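Local coordinates for protein ESSB (Geobacillus thermodenitrificans, PDB 4ANO) that is an integral membrane component of the type VII secretion system, represented here by its cytoplasmic fragment, and probably helps to build the secretion machinery, at residues 88-93 / 153-158; 179-184 / 191-196. One frame throughout, in Å; residues are numbered along the deposited sequence.

Contact 1: residues 88-93 / 153-158; sequences IRAAIH and LALTEG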
# COMPACT_ATOMS: atom_id res chain seq x y z
N ILE A 88 10.98 5.21 -7.70
CA ILE A 88 11.04 6.24 -6.61
C ILE A 88 9.94 7.26 -6.82
O ILE A 88 9.36 7.76 -5.83
CB ILE A 88 12.39 7.03 -6.60
CG1 ILE A 88 13.51 6.09 -6.22
CG2 ILE A 88 12.32 8.29 -5.57
CD1 ILE A 88 14.90 6.73 -6.62
N ARG A 89 9.58 7.54 -8.08
CA ARG A 89 8.52 8.55 -8.32
C ARG A 89 7.22 7.96 -7.84
O ARG A 89 6.39 8.68 -7.26
CB ARG A 89 8.44 8.96 -9.80
CG ARG A 89 9.41 10.16 -10.12
CD ARG A 89 9.49 10.46 -11.65
NE ARG A 89 10.54 11.44 -12.01
CZ ARG A 89 11.10 11.56 -13.23
NH1 ARG A 89 10.73 10.77 -14.24
NH2 ARG A 89 12.05 12.48 -13.46
N ALA A 90 6.99 6.67 -8.15
CA ALA A 90 5.84 5.93 -7.70
C ALA A 90 5.68 5.92 -6.18
O ALA A 90 4.54 6.05 -5.64
CB ALA A 90 5.83 4.48 -8.25
N ALA A 91 6.81 5.79 -5.50
CA ALA A 91 6.87 5.73 -4.05
C ALA A 91 6.53 7.10 -3.47
O ALA A 91 5.80 7.20 -2.49
CB ALA A 91 8.24 5.27 -3.58
N ILE A 92 7.01 8.16 -4.12
CA ILE A 92 6.59 9.51 -3.73
C ILE A 92 5.08 9.78 -3.81
O ILE A 92 4.49 10.31 -2.85
CB ILE A 92 7.45 10.59 -4.49
CG1 ILE A 92 8.93 10.47 -4.08
CG2 ILE A 92 6.91 11.98 -4.28
CD1 ILE A 92 9.91 11.39 -4.89
N HIS A 93 4.45 9.38 -4.90
CA HIS A 93 3.01 9.47 -5.00
C HIS A 93 2.32 8.65 -3.92
O HIS A 93 1.33 9.10 -3.37
CB HIS A 93 2.50 8.94 -6.34
CG HIS A 93 3.00 9.69 -7.54
ND1 HIS A 93 3.42 9.03 -8.68
CD2 HIS A 93 3.14 11.01 -7.80
CE1 HIS A 93 3.81 9.92 -9.59
NE2 HIS A 93 3.66 11.13 -9.07
N LEU A 153 10.54 0.64 0.44
CA LEU A 153 11.82 -0.12 0.27
C LEU A 153 11.64 -1.31 -0.63
O LEU A 153 12.47 -1.63 -1.49
CB LEU A 153 12.42 -0.55 1.60
CG LEU A 153 12.95 0.68 2.35
CD1 LEU A 153 13.28 0.40 3.81
CD2 LEU A 153 14.06 1.31 1.65
N ALA A 154 10.55 -2.04 -0.46
CA ALA A 154 10.27 -3.15 -1.36
C ALA A 154 10.14 -2.69 -2.83
O ALA A 154 10.53 -3.42 -3.74
CB ALA A 154 9.04 -3.89 -0.94
N LEU A 155 9.60 -1.51 -3.06
CA LEU A 155 9.39 -1.05 -4.42
C LEU A 155 10.70 -0.49 -5.06
O LEU A 155 10.92 -0.69 -6.27
CB LEU A 155 8.34 0.03 -4.39
CG LEU A 155 7.92 0.68 -5.70
CD1 LEU A 155 7.36 -0.44 -6.58
CD2 LEU A 155 6.88 1.74 -5.46
N THR A 156 11.52 0.18 -4.25
CA THR A 156 12.64 1.00 -4.73
C THR A 156 13.94 0.22 -4.64
O THR A 156 14.42 -0.24 -5.64
CB THR A 156 12.77 2.35 -3.97
OG1 THR A 156 12.89 2.12 -2.55
CG2 THR A 156 11.50 3.20 -4.20
N GLU A 157 14.51 0.14 -3.45
CA GLU A 157 15.71 -0.68 -3.16
C GLU A 157 15.50 -2.11 -3.63
O GLU A 157 16.33 -2.67 -4.38
CB GLU A 157 15.96 -0.69 -1.66
CG GLU A 157 17.26 -1.38 -1.26
CD GLU A 157 18.30 -0.41 -0.70
OE1 GLU A 157 18.59 0.65 -1.34
OE2 GLU A 157 18.84 -0.73 0.38
N GLY A 158 14.39 -2.68 -3.18
CA GLY A 158 13.94 -3.99 -3.51
C GLY A 158 14.95 -5.13 -3.29
O GLY A 158 15.01 -6.06 -4.10
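Thr156 presses its methyl against Ile88 and Ala91, one turn apart on helix 84-98. Followed from CB, its side chain splits into two branches with different tasks. The CG2 branch is apolar and does all of the touching across to helix 84-98. It lies 3.9 Å from Ile88 CA and also 3.9 Å from Ala91 CB, so the methyl sits against the backbone at one residue and the side chain at the other. It comes within 4.1 Å of Ile88 CG1 as well, and the two side chains cross at about a right angle. The OG1 branch stands between the backbone N and the carbonyl carbon (chi1 57°) and hydrogen-bonds to Val152 O, one turn back.

Leu155 makes the second half of the contact. Its CG is anti to the backbone N (chi1 -180°). From there the CD2 branch reaches the helix between two small residues. CD2 is 4.0 Å from Ala90 CB and 4.1 Å from Ala91 N. The alanines are short enough to let this methyl approach the helix backbone.

Helix 141-155 ends here. Gly158 N closes back on Leu153 O at 2.8 Å, and Gly158 takes a positive phi. Leu155 O accepts from Arg87 NE and Thr156 O from Arg87 NH2; Arg87 directly precedes Ile88 in helix 84-98. Trp197 of helix 187-207 touches both Ile88 and Thr156.

Every residue that touches here is buried. Between the two segments the contact is purely apolar, with methyl groups laid on alanine, isoleucine and helix backbone. The threonine hydroxyl is satisfied within its own helix end, which leaves the methyl to face the neighbouring helix. Beside this apolar patch, the Arg87 bonds join the end of helix 141-155 to helix 84-98 by polar links.

Contact 2: residues 179-184 / 191-196; sequences KELWQA and LAVLEK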
# COMPACT_ATOMS: atom_id res chain seq x y z
N LYS A 179 18.63 3.46 5.10
CA LYS A 179 18.84 3.79 6.53
C LYS A 179 18.20 5.11 6.87
O LYS A 179 17.59 5.25 7.92
CB LYS A 179 20.36 3.86 6.90
CG LYS A 179 20.58 4.24 8.40
CD LYS A 179 22.04 4.50 8.79
CE LYS A 179 22.16 4.57 10.32
NZ LYS A 179 23.58 4.39 10.67
N GLU A 180 18.32 6.05 5.95
CA GLU A 180 17.67 7.33 6.06
C GLU A 180 16.17 7.16 6.10
O GLU A 180 15.47 7.81 6.89
CB GLU A 180 18.03 8.19 4.87
CG GLU A 180 19.34 8.93 5.06
CD GLU A 180 19.55 10.01 4.01
OE1 GLU A 180 18.80 11.01 4.02
OE2 GLU A 180 20.49 9.86 3.20
N LEU A 181 15.64 6.30 5.23
CA LEU A 181 14.19 6.03 5.24
C LEU A 181 13.68 5.42 6.55
O LEU A 181 12.74 5.97 7.13
CB LEU A 181 13.76 5.22 4.04
CG LEU A 181 13.70 5.79 2.62
CD1 LEU A 181 13.82 4.62 1.72
CD2 LEU A 181 12.37 6.43 2.33
N TRP A 182 14.27 4.32 7.05
CA TRP A 182 13.87 3.79 8.39
C TRP A 182 13.97 4.78 9.52
O TRP A 182 13.13 4.76 10.46
CB TRP A 182 14.69 2.56 8.79
CG TRP A 182 14.28 1.41 8.09
CD1 TRP A 182 15.04 0.64 7.28
CD2 TRP A 182 12.97 0.85 8.09
NE1 TRP A 182 14.28 -0.38 6.76
CE2 TRP A 182 13.00 -0.27 7.23
CE3 TRP A 182 11.75 1.21 8.69
CZ2 TRP A 182 11.87 -1.05 6.99
CZ3 TRP A 182 10.64 0.43 8.45
CH2 TRP A 182 10.71 -0.69 7.61
N GLN A 183 15.02 5.61 9.45
CA GLN A 183 15.29 6.65 10.43
C GLN A 183 14.17 7.68 10.54
O GLN A 183 13.92 8.20 11.62
CB GLN A 183 16.59 7.37 10.10
CG GLN A 183 17.83 6.71 10.58
CD GLN A 183 19.02 7.59 10.37
OE1 GLN A 183 19.01 8.76 10.76
NE2 GLN A 183 20.04 7.06 9.74
N ALA A 184 13.51 7.95 9.42
CA ALA A 184 12.61 9.10 9.30
C ALA A 184 11.46 9.01 10.34
O ALA A 184 10.91 7.95 10.56
CB ALA A 184 12.13 9.25 7.82
N LEU A 191 9.01 11.52 3.05
CA LEU A 191 8.90 12.24 1.78
C LEU A 191 10.17 13.08 1.48
O LEU A 191 10.69 13.02 0.36
CB LEU A 191 7.62 13.06 1.73
CG LEU A 191 7.38 13.79 0.42
CD1 LEU A 191 7.04 12.76 -0.62
CD2 LEU A 191 6.24 14.79 0.54
N ALA A 192 10.73 13.78 2.48
CA ALA A 192 12.02 14.50 2.26
C ALA A 192 13.19 13.63 1.81
O ALA A 192 13.99 14.07 0.93
CB ALA A 192 12.41 15.25 3.51
N VAL A 193 13.29 12.42 2.38
CA VAL A 193 14.39 11.48 2.10
C VAL A 193 14.23 11.02 0.63
O VAL A 193 15.17 11.12 -0.19
CB VAL A 193 14.41 10.22 3.05
CG1 VAL A 193 15.27 9.11 2.47
CG2 VAL A 193 14.87 10.62 4.55
N LEU A 194 13.01 10.60 0.29
CA LEU A 194 12.71 10.27 -1.10
C LEU A 194 13.01 11.41 -2.07
O LEU A 194 13.48 11.13 -3.20
CB LEU A 194 11.28 9.80 -1.30
CG LEU A 194 10.92 8.46 -0.68
CD1 LEU A 194 9.44 8.26 -0.70
CD2 LEU A 194 11.60 7.33 -1.51
N GLU A 195 12.74 12.66 -1.67
CA GLU A 195 12.91 13.74 -2.62
C GLU A 195 14.37 13.95 -2.94
O GLU A 195 14.73 14.18 -4.09
CB GLU A 195 12.31 15.03 -2.13
CG GLU A 195 11.80 15.83 -3.33
CD GLU A 195 10.45 15.35 -3.78
OE1 GLU A 195 9.55 15.30 -2.92
OE2 GLU A 195 10.27 15.05 -4.97
N LYS A 196 15.23 13.87 -1.92
CA LYS A 196 16.67 13.98 -2.20
C LYS A 196 17.15 12.80 -3.05
O LYS A 196 18.04 12.95 -3.93
CB LYS A 196 17.49 14.11 -0.90
CG LYS A 196 18.93 14.56 -1.12
CD LYS A 196 19.78 14.42 0.14
CE LYS A 196 20.68 13.17 0.13
NZ LYS A 196 19.86 11.92 0.24
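Glu180 meets Val193 with the base of its side chain and Lys196 with its tip. Its CB lies 3.8 Å from Val193 CG1, and its backbone O is 3.7 Å from Val193 CG2. The chain runs extended beyond CG, past the valine. In the lysine conformer described, Glu180 OE2 is 3.7 Å from Lys196 NZ, a long and doubtful salt bridge. A long, weak ion pair from Lys196 to Glu200 is equally tentative.

Leu181 follows on the buried side. Its CG is anti to the carbonyl carbon (chi1 -72°), and this CG lies 3.7 Å from Val193 CG1. Its CD2 goes further, to 3.9 Å from Leu194 CG. Leu153 of helix 141-155 also touches Leu181. Ala184, just past the helix end, adds a looser touch, with CB 4.5 Å from Val193 CG2.

Val193 sits among Ile177, Glu180, Leu181 and Ala184, as a knob in a hole. An alanine here would probably open a gap beside Leu181 CG and Glu180 CB, and leave the glutamate stem with less to lean on.

The two helix segments run nearly antiparallel, at 162°, with their axes 9.3 Å apart. They form a helical hairpin joined by a short turn. Its chemistry is graded: leucine and valine pack on the inner side, while the charged pair lies toward solvent. The contact therefore rests mainly on apolar packing around the valine; the charged pair at the rim is long and uncertain.

Overall arrangement
From the N terminus, after helix 10-15, the chain builds the four-stranded sheet, then passes helix 76-80 into helix 84-98. Contact 1 closes a long loop of 59 residues, with short strands and most of helix 141-155 inside it. The chain then passes helix 162-168 and reaches the hairpin of helices 176-183 and 187-207, where contact 2 closes a loop of only six residues. The contacts follow in series and neither nest nor cross. The centres of contacts 1 and 2 lie about 11 Å apart. Leu153 touches Trp182, and Ile92 touches Leu194. Together they tie helices 84-98, 141-155, 176-183 and 187-207 into one helical region, consistent with the helical lobe of a kinase-like fold.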